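Local coordinates for protein Ifi204 (Mus musculus domesticus, PDB 5YZW) that probably senses foreign DNA in innate immunity, binding it through a HIN domain built from two OB folds, at residues E123-N127 against Y138-D142; L53-F57 against I77-V83; A38-F43 against M92-L98; T19-D25 against R186-M190. All coordinates share one frame; numbering follows the deposited sequence.

Contact 1: residues E123-N127 against Y138-D142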
# COMPACT_ATOMS: atom_id res chain seq x y z
N GLU A 123 3.80 -7.25 5.48
CA GLU A 123 3.05 -8.03 6.46
C GLU A 123 4.01 -8.52 7.52
O GLU A 123 4.97 -9.24 7.20
CB GLU A 123 2.33 -9.21 5.81
CG GLU A 123 1.49 -8.86 4.60
CD GLU A 123 0.80 -10.08 4.02
OE1 GLU A 123 0.15 -9.95 2.97
OE2 GLU A 123 0.92 -11.17 4.62
N TYR A 124 3.75 -8.17 8.78
CA TYR A 124 4.67 -8.47 9.86
C TYR A 124 3.91 -9.02 11.06
O TYR A 124 2.71 -8.77 11.24
CB TYR A 124 5.46 -7.23 10.28
CG TYR A 124 6.26 -6.61 9.16
CD1 TYR A 124 7.50 -7.11 8.81
CD2 TYR A 124 5.74 -5.56 8.42
CE1 TYR A 124 8.23 -6.55 7.78
CE2 TYR A 124 6.47 -4.99 7.38
CZ TYR A 124 7.71 -5.50 7.06
OH TYR A 124 8.44 -4.95 6.02
N LEU A 125 4.63 -9.79 11.88
CA LEU A 125 4.10 -10.31 13.14
C LEU A 125 4.31 -9.29 14.24
O LEU A 125 5.40 -8.73 14.38
CB LEU A 125 4.79 -11.63 13.52
CG LEU A 125 4.48 -12.85 12.65
CD1 LEU A 125 5.50 -13.01 11.53
CD2 LEU A 125 4.42 -14.11 13.53
N VAL A 126 3.26 -9.05 15.02
CA VAL A 126 3.31 -8.13 16.15
C VAL A 126 3.67 -8.90 17.41
O VAL A 126 3.17 -10.01 17.63
CB VAL A 126 1.97 -7.39 16.32
CG1 VAL A 126 2.12 -6.22 17.28
CG2 VAL A 126 1.44 -6.93 14.96
N ASN A 127 4.53 -8.32 18.25
CA ASN A 127 4.94 -8.99 19.48
C ASN A 127 4.69 -8.17 20.74
O ASN A 127 4.79 -8.73 21.84
CB ASN A 127 6.43 -9.38 19.41
CG ASN A 127 7.34 -8.18 19.19
OD1 ASN A 127 7.23 -7.15 19.85
ND2 ASN A 127 8.27 -8.32 18.24
N TYR A 138 3.19 -0.57 18.08
CA TYR A 138 3.25 -2.01 17.87
C TYR A 138 4.70 -2.42 17.65
O TYR A 138 5.31 -2.03 16.65
CB TYR A 138 2.39 -2.43 16.67
CG TYR A 138 0.90 -2.27 16.85
CD1 TYR A 138 0.17 -3.22 17.54
CD2 TYR A 138 0.22 -1.20 16.27
CE1 TYR A 138 -1.20 -3.09 17.70
CE2 TYR A 138 -1.15 -1.07 16.40
CZ TYR A 138 -1.86 -2.02 17.13
OH TYR A 138 -3.22 -1.92 17.28
N GLY A 139 5.25 -3.20 18.57
CA GLY A 139 6.52 -3.86 18.32
C GLY A 139 6.34 -4.95 17.27
O GLY A 139 5.51 -5.86 17.45
N ILE A 140 7.08 -4.86 16.16
CA ILE A 140 7.05 -5.89 15.13
C ILE A 140 8.46 -6.43 14.94
O ILE A 140 9.45 -5.77 15.26
CB ILE A 140 6.48 -5.39 13.78
CG1 ILE A 140 7.41 -4.33 13.16
CG2 ILE A 140 5.06 -4.88 13.93
CD1 ILE A 140 7.10 -4.01 11.68
N GLY A 141 8.54 -7.63 14.37
CA GLY A 141 9.83 -8.23 14.09
C GLY A 141 9.76 -9.32 13.05
O GLY A 141 8.68 -9.75 12.63
N ASP A 142 10.94 -9.76 12.63
CA ASP A 142 11.12 -10.93 11.78
C ASP A 142 12.46 -11.57 12.14
O ASP A 142 13.08 -11.23 13.15
CB ASP A 142 10.99 -10.55 10.29
CG ASP A 142 12.04 -9.53 9.83
OD1 ASP A 142 13.08 -9.36 10.51
OD2 ASP A 142 11.81 -8.86 8.79
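Strands 123-127 and 138-142 run antiparallel but strongly twisted, their N-to-C directions 128° apart and their axes 4.6 Å apart at the closest. Val126 and Ile140 form a non-hydrogen-bonded pair, with CA atoms 4.5 Å from each other. One step on, Asn127 N gives a short, nearly straight bond to Gly139 O, 2.8 Å long with 173° at the hydrogen. In the other direction from the pair the strands splay, and the bond from Gly141 N to Leu125 O is weak. The two strands form a beta hairpin of the second OB fold in this HIN domain, and the sharp coiling is what lets such a sheet close on itself as a barrel. Val126 and Ile140 put their side chains on one face of the sheet, and the rings of Tyr124 and Tyr138 pack beside them. Ile140 CG1 sits between the backbone N and the carbonyl carbon (chi1 66°), and from there the extended branch carries CD1 over the face of the Tyr124 ring, 4.1 Å from its centroid, in a CH-pi contact. The far end of that ring is anchored by Tyr124 OH to Pro106 O. Val126 turns CG1 to Tyr138, meeting CD1 at 3.6 Å, while CG2 faces CG2 of Ile140. At the strand edge beyond Val126, the amide of Asn127 turns back over Gly139, where a side chain would run into Asn127 OD1. Asp142 OD2, bonded to Ile108 N, approaches the Tyr124 ring edge loosely, 4.4 Å from CE1, while Asp142 OD1 bonds to Thr144 OG1.

Contact 2: residues L53-F57 against I77-V83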
# COMPACT_ATOMS: atom_id res chain seq x y z
N LEU A 53 -14.14 2.93 -9.06
CA LEU A 53 -13.30 1.96 -9.76
C LEU A 53 -13.13 0.64 -9.01
O LEU A 53 -12.47 -0.26 -9.55
CB LEU A 53 -11.93 2.59 -10.03
CG LEU A 53 -11.93 3.64 -11.14
CD1 LEU A 53 -10.58 4.33 -11.24
CD2 LEU A 53 -12.27 2.95 -12.45
N LYS A 54 -13.68 0.51 -7.79
CA LYS A 54 -13.61 -0.76 -7.07
C LYS A 54 -14.05 -1.94 -7.94
O LYS A 54 -13.42 -3.00 -7.91
CB LYS A 54 -14.47 -0.66 -5.80
CG LYS A 54 -14.63 -1.95 -5.00
CD LYS A 54 -15.75 -1.78 -3.95
CE LYS A 54 -15.97 -3.04 -3.15
NZ LYS A 54 -16.80 -2.80 -1.94
N SER A 55 -15.09 -1.75 -8.75
CA SER A 55 -15.55 -2.83 -9.63
C SER A 55 -14.55 -3.23 -10.70
O SER A 55 -14.72 -4.29 -11.31
CB SER A 55 -16.87 -2.44 -10.32
OG SER A 55 -16.68 -1.30 -11.13
N LYS A 56 -13.52 -2.44 -10.96
CA LYS A 56 -12.54 -2.82 -11.97
C LYS A 56 -11.21 -3.30 -11.41
O LYS A 56 -10.47 -4.01 -12.11
CB LYS A 56 -12.29 -1.64 -12.93
CG LYS A 56 -13.49 -1.43 -13.86
CD LYS A 56 -13.36 -0.16 -14.67
CE LYS A 56 -14.69 0.19 -15.34
NZ LYS A 56 -14.53 1.36 -16.24
N PHE A 57 -10.89 -2.96 -10.16
CA PHE A 57 -9.65 -3.46 -9.57
C PHE A 57 -9.95 -4.76 -8.82
O PHE A 57 -9.89 -4.86 -7.59
CB PHE A 57 -9.02 -2.39 -8.68
CG PHE A 57 -8.32 -1.32 -9.46
CD1 PHE A 57 -9.04 -0.30 -10.07
CD2 PHE A 57 -6.93 -1.35 -9.60
CE1 PHE A 57 -8.38 0.69 -10.79
CE2 PHE A 57 -6.26 -0.37 -10.31
CZ PHE A 57 -6.99 0.66 -10.91
N ILE A 77 -4.70 7.69 -9.53
CA ILE A 77 -5.86 7.70 -10.41
C ILE A 77 -6.96 8.51 -9.73
O ILE A 77 -7.40 8.16 -8.62
CB ILE A 77 -6.37 6.28 -10.70
CG1 ILE A 77 -5.27 5.43 -11.34
CG2 ILE A 77 -7.61 6.35 -11.58
CD1 ILE A 77 -5.68 4.00 -11.62
N TYR A 78 -7.43 9.56 -10.39
CA TYR A 78 -8.38 10.48 -9.78
C TYR A 78 -9.80 10.39 -10.35
O TYR A 78 -10.72 10.97 -9.76
CB TYR A 78 -7.87 11.92 -9.93
CG TYR A 78 -6.68 12.19 -9.02
CD1 TYR A 78 -6.87 12.43 -7.67
CD2 TYR A 78 -5.38 12.17 -9.51
CE1 TYR A 78 -5.81 12.67 -6.83
CE2 TYR A 78 -4.29 12.41 -8.67
CZ TYR A 78 -4.52 12.66 -7.33
OH TYR A 78 -3.47 12.89 -6.47
N ARG A 79 -10.01 9.70 -11.47
CA ARG A 79 -11.32 9.65 -12.12
C ARG A 79 -11.61 8.26 -12.66
O ARG A 79 -10.71 7.59 -13.17
CB ARG A 79 -11.42 10.65 -13.29
CG ARG A 79 -11.36 12.12 -12.89
CD ARG A 79 -10.76 12.98 -14.02
NE ARG A 79 -9.85 14.00 -13.49
CZ ARG A 79 -8.52 13.90 -13.48
NH1 ARG A 79 -7.92 12.82 -13.97
NH2 ARG A 79 -7.78 14.88 -12.98
N ALA A 80 -12.89 7.87 -12.61
CA ALA A 80 -13.33 6.61 -13.21
C ALA A 80 -12.98 6.53 -14.70
O ALA A 80 -12.64 5.45 -15.21
CB ALA A 80 -14.84 6.43 -13.01
N SER A 81 -13.05 7.66 -15.42
CA SER A 81 -12.76 7.65 -16.85
C SER A 81 -11.32 7.27 -17.17
O SER A 81 -11.01 7.01 -18.34
CB SER A 81 -13.05 9.03 -17.47
OG SER A 81 -12.56 10.06 -16.63
N CYS A 82 -10.44 7.20 -16.17
CA CYS A 82 -9.04 6.87 -16.41
C CYS A 82 -8.83 5.41 -16.77
O CYS A 82 -7.75 5.06 -17.25
CB CYS A 82 -8.18 7.19 -15.16
SG CYS A 82 -8.18 8.91 -14.58
N VAL A 83 -9.79 4.54 -16.49
CA VAL A 83 -9.58 3.09 -16.54
C VAL A 83 -10.65 2.45 -17.42
O VAL A 83 -11.84 2.78 -17.30
CB VAL A 83 -9.62 2.48 -15.12
CG1 VAL A 83 -9.35 0.98 -15.18
CG2 VAL A 83 -8.61 3.18 -14.17
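Two 3-10 turns meet here, one in the connection between strands 43-48 and 62-71 of the first OB fold, the usual capping position of the barrel, and one between strands 74-77 and 83-84. Leu53, from the first turn, reaches across with both methyls. CD1 meets both Ile77 CG2, at 3.6 Å, and Val83 CG2, at 3.7 Å, with the leucine and isoleucine side chains crossing at about a right angle. CD2 lies against the backbone instead, 3.7 Å from Ala80 O, and also meets Val83 CB. With an alanine in place of Leu53, a gap is likely to open between the two turns, and the methyls of Ile77 and Val83 would lose their shared partner. Deeper in, Phe57 brings the edge of its ring to Ile77: CZ is 3.7 Å from CD1 of the isoleucine, the two side chains coming from opposite directions. The Phe57 ring continues inward to Val15, Val18 and Ile63 and meets the ring of Phe33 edge-to-face. On the outer side, Lys56 has CG beside its backbone N (chi1 -72°) and is extended from there. Its CD passes Val83 CG1, and NZ ends 3.2 Å from Val83 O in a weak hydrogen bond. Leu53 O ties the first turn together by accepting from both Lys56 N and Phe57 N; in the second, Cys82 N bonds to Arg79 O. In OB folds the connection between the third and fourth strands caps the barrel, usually with a helix; here 3-10 turn residues take that place.

Contact 3: residues A38-F43 against M92-L98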
# COMPACT_ATOMS: atom_id res chain seq x y z
N ALA A 38 0.61 -4.86 -12.48
CA ALA A 38 1.84 -5.25 -13.16
C ALA A 38 1.67 -5.21 -14.67
O ALA A 38 0.65 -5.66 -15.20
CB ALA A 38 2.27 -6.66 -12.75
N THR A 39 2.67 -4.66 -15.35
CA THR A 39 2.90 -4.98 -16.76
C THR A 39 3.61 -6.32 -16.83
O THR A 39 3.80 -6.99 -15.81
CB THR A 39 3.73 -3.90 -17.45
OG1 THR A 39 5.03 -3.84 -16.86
CG2 THR A 39 3.05 -2.53 -17.38
N GLU A 40 4.03 -6.74 -18.02
CA GLU A 40 4.79 -7.98 -18.12
C GLU A 40 6.18 -7.89 -17.48
O GLU A 40 6.74 -8.93 -17.12
CB GLU A 40 4.90 -8.41 -19.59
CG GLU A 40 3.53 -8.44 -20.27
CD GLU A 40 3.47 -9.36 -21.50
OE1 GLU A 40 3.48 -10.60 -21.34
OE2 GLU A 40 3.38 -8.82 -22.62
N THR A 41 6.74 -6.69 -17.30
CA THR A 41 8.08 -6.59 -16.72
C THR A 41 8.19 -5.77 -15.43
O THR A 41 9.24 -5.84 -14.78
CB THR A 41 9.06 -6.00 -17.75
OG1 THR A 41 8.65 -4.68 -18.11
CG2 THR A 41 9.10 -6.86 -19.01
N GLU A 42 7.17 -5.01 -15.04
CA GLU A 42 7.27 -4.14 -13.87
C GLU A 42 5.98 -4.21 -13.07
O GLU A 42 4.92 -4.55 -13.59
CB GLU A 42 7.52 -2.68 -14.26
CG GLU A 42 8.86 -2.39 -14.91
CD GLU A 42 8.95 -0.95 -15.35
OE1 GLU A 42 8.24 -0.58 -16.33
OE2 GLU A 42 9.69 -0.17 -14.70
N PHE A 43 6.06 -3.87 -11.79
CA PHE A 43 4.86 -3.73 -10.99
C PHE A 43 4.77 -2.32 -10.43
O PHE A 43 5.78 -1.64 -10.24
CB PHE A 43 4.78 -4.77 -9.87
CG PHE A 43 5.73 -4.55 -8.72
CD1 PHE A 43 7.00 -5.09 -8.75
CD2 PHE A 43 5.32 -3.85 -7.59
CE1 PHE A 43 7.87 -4.91 -7.68
CE2 PHE A 43 6.20 -3.67 -6.52
CZ PHE A 43 7.47 -4.20 -6.57
N MET A 92 -2.41 -11.89 -21.26
CA MET A 92 -1.34 -11.31 -20.46
C MET A 92 -0.79 -12.43 -19.60
O MET A 92 -1.54 -13.24 -19.06
CB MET A 92 -1.84 -10.15 -19.60
CG MET A 92 -0.72 -9.27 -19.07
SD MET A 92 -1.24 -7.56 -18.78
CE MET A 92 0.37 -6.81 -18.61
N VAL A 93 0.53 -12.49 -19.49
CA VAL A 93 1.19 -13.42 -18.59
C VAL A 93 2.09 -12.62 -17.64
O VAL A 93 2.87 -11.77 -18.08
CB VAL A 93 1.99 -14.48 -19.36
CG1 VAL A 93 2.87 -13.82 -20.42
CG2 VAL A 93 2.81 -15.33 -18.39
N ILE A 94 1.96 -12.89 -16.35
CA ILE A 94 2.79 -12.27 -15.32
C ILE A 94 3.67 -13.37 -14.75
O ILE A 94 3.18 -14.29 -14.09
CB ILE A 94 1.92 -11.62 -14.22
CG1 ILE A 94 0.79 -10.80 -14.86
CG2 ILE A 94 2.77 -10.75 -13.28
CD1 ILE A 94 1.26 -9.52 -15.53
N SER A 95 4.97 -13.30 -15.03
CA SER A 95 5.90 -14.32 -14.56
C SER A 95 5.78 -14.50 -13.05
O SER A 95 5.50 -13.54 -12.32
CB SER A 95 7.33 -13.95 -14.94
OG SER A 95 7.74 -12.76 -14.29
N ASN A 96 5.95 -15.74 -12.60
CA ASN A 96 5.84 -16.03 -11.18
C ASN A 96 6.89 -15.26 -10.38
O ASN A 96 6.64 -14.86 -9.24
CB ASN A 96 5.95 -17.53 -10.94
CG ASN A 96 5.46 -17.96 -9.56
OD1 ASN A 96 5.68 -17.26 -8.56
ND2 ASN A 96 4.79 -19.10 -9.50
N THR A 97 8.06 -15.03 -10.97
CA THR A 97 9.08 -14.22 -10.30
C THR A 97 8.61 -12.79 -10.11
O THR A 97 8.82 -12.19 -9.05
CB THR A 97 10.39 -14.26 -11.09
OG1 THR A 97 10.14 -13.83 -12.43
CG2 THR A 97 10.94 -15.67 -11.12
N LEU A 98 7.96 -12.21 -11.13
CA LEU A 98 7.46 -10.85 -11.00
C LEU A 98 6.30 -10.78 -10.02
O LEU A 98 6.17 -9.80 -9.27
CB LEU A 98 7.04 -10.29 -12.37
CG LEU A 98 6.45 -8.88 -12.35
CD1 LEU A 98 7.41 -7.88 -11.72
CD2 LEU A 98 6.08 -8.45 -13.75
O HOH W 1 6.05 -11.26 -16.76
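A trans first torsion (chi1 -163°) and a stretched chain take Met92 CE across to the backbone of the 38-43 turn, 3.6 Å from Thr39 CA and equally near Ala38 O. Leu98, its chi1 likewise close to trans at 178°, sends its two methyls to different places. CD2 enters the bend of the turn and lies 3.4 Å from Thr39 O and 3.5 Å from Glu40 O, while CD1 touches the edge of the Phe43 ring. Ile94 fits between these two, its CD1 3.6 Å from Thr39 O and close to the methyl of Ala38. Glu40 passes over the outside: CG packs on Met92 CE, and the carboxylate oxygen OE1 comes to Val93 CG1. The direct contacts are thus van der Waals ones. Water 1 accepts from Ser95 N at 2.9 Å and lies by Glu40 O at a doubtfully short distance. Each partner is braced internally. Thr39 OG1 accepts from Glu42 N, an ST motif within the turn, and Ser95 OG caps the helix by accepting from Leu98 N at 3.2 Å. The turn joins strands 30-38 and 43-48 of the first barrel, where Ala38 and Ile94 also pack on strand 11-25, and the opposing segment is the part of the linker between the two OB folds that enters helix 96-103, resting here against the barrel.

Contact 4: residues T19-D25 against R186-M190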
# COMPACT_ATOMS: atom_id res chain seq x y z
N THR A 19 -6.82 -3.41 -1.74
CA THR A 19 -7.48 -3.27 -0.44
C THR A 19 -8.93 -2.85 -0.66
O THR A 19 -9.28 -2.28 -1.69
CB THR A 19 -6.85 -2.20 0.47
OG1 THR A 19 -7.21 -0.89 0.01
CG2 THR A 19 -5.34 -2.35 0.58
N GLU A 20 -9.75 -3.10 0.36
CA GLU A 20 -11.08 -2.52 0.41
C GLU A 20 -10.95 -1.00 0.39
O GLU A 20 -9.89 -0.45 0.73
CB GLU A 20 -11.80 -2.96 1.69
CG GLU A 20 -11.08 -2.46 2.93
CD GLU A 20 -11.74 -2.88 4.25
OE1 GLU A 20 -12.92 -3.28 4.24
OE2 GLU A 20 -11.05 -2.81 5.29
N PRO A 21 -12.00 -0.29 0.02
CA PRO A 21 -11.96 1.17 0.12
C PRO A 21 -12.09 1.60 1.58
O PRO A 21 -12.62 0.88 2.43
CB PRO A 21 -13.15 1.65 -0.71
CG PRO A 21 -14.03 0.45 -0.86
CD PRO A 21 -13.18 -0.77 -0.73
N PHE A 22 -11.58 2.79 1.86
CA PHE A 22 -11.58 3.29 3.23
C PHE A 22 -11.54 4.81 3.18
O PHE A 22 -11.17 5.41 2.16
CB PHE A 22 -10.40 2.72 4.04
CG PHE A 22 -9.04 3.11 3.51
CD1 PHE A 22 -8.40 2.33 2.55
CD2 PHE A 22 -8.41 4.27 3.96
CE1 PHE A 22 -7.16 2.69 2.05
CE2 PHE A 22 -7.19 4.64 3.46
CZ PHE A 22 -6.55 3.85 2.51
N THR A 23 -12.00 5.41 4.27
CA THR A 23 -12.03 6.85 4.43
C THR A 23 -10.69 7.34 4.95
O THR A 23 -10.27 6.98 6.05
CB THR A 23 -13.16 7.23 5.39
OG1 THR A 23 -14.35 6.47 5.07
CG2 THR A 23 -13.45 8.72 5.36
N TYR A 24 -10.02 8.17 4.16
CA TYR A 24 -8.73 8.71 4.56
C TYR A 24 -8.82 10.16 5.00
O TYR A 24 -7.90 10.64 5.66
CB TYR A 24 -7.72 8.57 3.41
CG TYR A 24 -7.99 9.44 2.21
CD1 TYR A 24 -8.86 9.01 1.19
CD2 TYR A 24 -7.37 10.68 2.07
CE1 TYR A 24 -9.11 9.82 0.08
CE2 TYR A 24 -7.61 11.48 0.96
CZ TYR A 24 -8.48 11.04 -0.03
OH TYR A 24 -8.73 11.83 -1.12
N ASP A 25 -9.90 10.86 4.66
CA ASP A 25 -10.16 12.20 5.19
C ASP A 25 -11.55 12.14 5.81
O ASP A 25 -12.56 12.16 5.09
CB ASP A 25 -10.02 13.25 4.09
CG ASP A 25 -10.33 14.67 4.56
OD1 ASP A 25 -11.09 14.84 5.54
OD2 ASP A 25 -9.81 15.63 3.95
N ARG A 186 -1.34 9.90 6.10
CA ARG A 186 -2.67 10.21 5.59
C ARG A 186 -3.25 9.10 4.70
O ARG A 186 -4.46 8.81 4.76
CB ARG A 186 -2.64 11.53 4.82
CG ARG A 186 -4.01 12.01 4.35
CD ARG A 186 -3.91 13.41 3.78
NE ARG A 186 -5.07 13.81 2.99
CZ ARG A 186 -6.23 14.20 3.50
NH1 ARG A 186 -6.41 14.24 4.81
NH2 ARG A 186 -7.22 14.56 2.69
N HIS A 187 -2.43 8.47 3.85
CA HIS A 187 -2.94 7.45 2.93
C HIS A 187 -2.70 6.03 3.43
O HIS A 187 -2.86 5.08 2.67
CB HIS A 187 -2.33 7.60 1.53
CG HIS A 187 -2.66 8.89 0.86
ND1 HIS A 187 -1.87 9.46 -0.12
CD2 HIS A 187 -3.70 9.74 1.04
CE1 HIS A 187 -2.40 10.60 -0.50
NE2 HIS A 187 -3.51 10.80 0.19
N SER A 188 -2.31 5.87 4.70
CA SER A 188 -2.00 4.55 5.21
C SER A 188 -3.25 3.69 5.31
O SER A 188 -4.38 4.16 5.46
CB SER A 188 -1.34 4.59 6.60
OG SER A 188 -0.13 5.32 6.59
N TYR A 189 -3.00 2.39 5.28
CA TYR A 189 -4.05 1.40 5.47
C TYR A 189 -3.42 0.22 6.19
O TYR A 189 -2.25 -0.11 5.98
CB TYR A 189 -4.68 0.95 4.12
CG TYR A 189 -5.63 -0.21 4.29
CD1 TYR A 189 -6.96 -0.01 4.65
CD2 TYR A 189 -5.20 -1.52 4.11
CE1 TYR A 189 -7.84 -1.09 4.83
CE2 TYR A 189 -6.06 -2.60 4.28
CZ TYR A 189 -7.38 -2.39 4.65
OH TYR A 189 -8.22 -3.47 4.81
N MET A 190 -4.21 -0.43 7.04
CA MET A 190 -3.72 -1.63 7.68
C MET A 190 -4.90 -2.52 8.03
O MET A 190 -6.02 -2.03 8.21
CB MET A 190 -2.91 -1.30 8.95
CG MET A 190 -3.67 -0.48 9.98
SD MET A 190 -2.68 -0.04 11.44
CE MET A 190 -1.49 -1.34 11.41
O HOH W 2 -8.63 -4.88 2.40
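Arg186 and Asp25 form a salt bridge across the junction of the two OB folds, with NH2 of the arginine 3.1 Å from OD2 of the aspartate and an almost straight 174° at the hydrogen. OD2 lies in the guanidinium plane but is itself approached on its anti side, somewhat out of the carboxylate plane; the other oxygen, OD1, accepts from Lys27 N. At the opposite end of the contact Tyr189 OH donates to Glu20 OE2 at 2.9 Å, again on the anti side. Water 2 closes a second link, giving a hydrogen to the same hydroxyl and accepting one from Glu20 N. Strand 11-25 of the first OB fold is thereby pinned to strand 189-192 of the second and the residues just before it. Between the polar ends the aromatic side chains pack. The Tyr189 ring is directed at the first fold: Thr19 CB sits over one face, 4.1 Å from the centroid, and Phe22 lies obliquely against it, ring planes at 33°. A leucine in place of Tyr189 would probably leave Glu20 OE2 and water 2 without the hydroxyl they share, and Thr19 without a ring face to lie on. Tyr24 sets CD2 over the rim of one face of the Arg186 guanidinium, the planes steeply inclined, and His187 turns its edge to the Tyr24 ring in an offset edge-to-face pair, planes 82° apart. His187 ND1 is also bonded to Lys47 NZ. At the middle of the interface, Phe22 CE2 approaches Ser188 O to 3.5 Å, a carbonyl hydrogen-bonded to Arg154 NH2.

The four contacts divide between the two OB folds and the join between them. Contacts 2 and 3 belong to the first barrel, their centres 21 Å apart, one bringing two turns together and the other receiving the part of the linker that enters helix 96-103. Contact 1 is in the second barrel, its centre 33 Å from that of contact 2, on the far side of the chain's centre. Contact 4 bridges the folds, 9 Å from the chain's centre; it touches contact 2 where Lys54 CD meets Pro21 CG at 4.2 Å, and its nearest atoms come within about 5 Å of contact 1. Thus contacts 3 and 4, with centres 26 Å apart, fasten the first barrel to the linker and to the second barrel respectively.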